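Local atomic coordinates of uncharacterized protein (Bacteroides ovatus, PDB entry 3P02), a protein that is of unknown function, a Bacteroides protein that joins a DUF4973 region of the E-set clan to a BT_3044-like C-terminal region. Residues A[280-284]-A[285-289]. Numbering follows the deposited sequence. Where two conformers were deposited one is given.
Sequences TSVPN and YEIEY
V282 and Y285 are the first and last residues of a type II beta turn, V282-P283-N284-Y285, and meet through both backbone and side chain. The amide N of Y285 donates to O of V282 over 3.1 Å, approaching from above the carbonyl plane with a bent N-H...O angle of 139°. The two side chains lie side by side and point the same way, CG1 of V282 resting 3.7 Å from CB of Y285. The tyrosine ring itself is carried away from the turn, CG being anti to N (chi1 -161°), and CG1 of V282 meets it only obliquely. The other valine branch makes a looser contact, CG2 of V282 lying 4.3 Å from CG1 of I287, where strand 287-302 takes over.

The two central residues suit their places. P283 has its phi fixed by the ring near the value the second position needs, while N284 takes a positive phi (54°), which asparagine tolerates better than most residues with a side chain. Alongside the direct bond, a water accepts from N of V282 at 2.9 Å and is hydrogen-bonded to O of Y285 at 2.8 Å, bridging the two ends of the turn a second time.

Further out, D278 accepts from T280 N and is bonded to S281 OG, and T280 OG1 is hydrogen-bonded to D206 and Y210, at the start of the loop. On the return side, I287 pairs through its backbone with D278, and E286 forms a salt bridge to K240. At this exposed tip between antiparallel strands 262-278 and 287-302, one bent hydrogen bond, a water bridge and a small apolar patch close the turn, whose shape therefore probably rests largely on the backbone angles of P283 and N284.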
# COMPACT_ATOMS: atom_id res chain seq x y z
N THR A 280 -17.27 -12.38 14.65
CA THR A 280 -17.69 -12.70 13.28
C THR A 280 -17.12 -14.01 12.74
O THR A 280 -17.69 -14.51 11.77
CB THR A 280 -17.28 -11.54 12.32
OG1 THR A 280 -15.88 -11.28 12.46
CG2 THR A 280 -18.05 -10.24 12.60
N SER A 281 -16.03 -14.57 13.31
CA SER A 281 -15.44 -15.83 12.78
C SER A 281 -16.33 -17.03 12.97
O SER A 281 -16.37 -17.92 12.10
CB SER A 281 -14.13 -16.16 13.49
OG SER A 281 -13.12 -15.26 13.10
N VAL A 282 -16.94 -17.14 14.17
CA VAL A 282 -17.70 -18.31 14.54
C VAL A 282 -19.17 -17.97 14.44
O VAL A 282 -19.63 -17.06 15.13
CB VAL A 282 -17.34 -18.88 15.95
CG1 VAL A 282 -18.17 -20.12 16.28
CG2 VAL A 282 -15.85 -19.19 16.07
N PRO A 283 -19.93 -18.73 13.63
CA PRO A 283 -21.36 -18.46 13.52
C PRO A 283 -22.05 -18.33 14.87
O PRO A 283 -21.91 -19.20 15.74
CB PRO A 283 -21.90 -19.69 12.78
CG PRO A 283 -20.75 -20.14 11.94
CD PRO A 283 -19.51 -19.85 12.73
N ASN A 284 -22.77 -17.19 15.03
CA ASN A 284 -23.62 -16.87 16.18
C ASN A 284 -22.87 -16.97 17.50
O ASN A 284 -23.46 -17.31 18.53
CB ASN A 284 -24.89 -17.78 16.17
CG ASN A 284 -25.80 -17.56 14.98
OD1 ASN A 284 -25.83 -16.48 14.38
ND2 ASN A 284 -26.52 -18.59 14.59
N TYR A 285 -21.57 -16.68 17.48
CA TYR A 285 -20.79 -16.82 18.69
C TYR A 285 -19.72 -15.72 18.74
O TYR A 285 -19.43 -15.06 17.73
CB TYR A 285 -20.19 -18.23 18.78
CG TYR A 285 -19.75 -18.60 20.18
CD1 TYR A 285 -20.67 -18.64 21.23
CD2 TYR A 285 -18.41 -18.80 20.48
CE1 TYR A 285 -20.26 -18.90 22.54
CE2 TYR A 285 -17.99 -19.07 21.78
CZ TYR A 285 -18.92 -19.12 22.81
OH TYR A 285 -18.50 -19.37 24.09
N GLU A 286 -19.18 -15.53 19.94
CA GLU A 286 -18.18 -14.51 20.26
C GLU A 286 -17.02 -15.10 21.01
O GLU A 286 -17.26 -15.79 22.01
CB GLU A 286 -18.80 -13.46 21.19
CG GLU A 286 -19.30 -12.21 20.52
CD GLU A 286 -19.57 -11.09 21.51
OE1 GLU A 286 -19.41 -11.31 22.74
OE2 GLU A 286 -19.91 -9.98 21.06
N ILE A 287 -15.78 -14.80 20.59
CA ILE A 287 -14.59 -15.27 21.28
C ILE A 287 -13.88 -14.08 21.93
O ILE A 287 -13.55 -13.11 21.24
CB ILE A 287 -13.64 -16.05 20.34
CG1 ILE A 287 -14.38 -17.14 19.52
CG2 ILE A 287 -12.46 -16.64 21.13
CD1 ILE A 287 -14.96 -18.27 20.29
N GLU A 288 -13.63 -14.17 23.25
CA GLU A 288 -12.95 -13.10 23.96
C GLU A 288 -11.46 -13.37 23.95
O GLU A 288 -10.97 -14.27 24.65
CB GLU A 288 -13.48 -13.00 25.40
CG GLU A 288 -14.96 -12.68 25.43
CD GLU A 288 -15.56 -12.47 26.81
OE1 GLU A 288 -14.82 -12.57 27.82
OE2 GLU A 288 -16.79 -12.25 26.87
N TYR A 289 -10.75 -12.58 23.16
CA TYR A 289 -9.33 -12.72 23.01
C TYR A 289 -8.53 -11.60 23.67
O TYR A 289 -9.08 -10.61 24.13
CB TYR A 289 -8.99 -12.69 21.51
CG TYR A 289 -9.36 -13.94 20.72
CD1 TYR A 289 -8.80 -15.18 21.05
CD2 TYR A 289 -10.08 -13.85 19.54
CE1 TYR A 289 -9.02 -16.31 20.26
CE2 TYR A 289 -10.33 -14.98 18.75
CZ TYR A 289 -9.76 -16.20 19.09
OH TYR A 289 -10.05 -17.33 18.36
O HOH W 1 -16.99 -15.30 16.36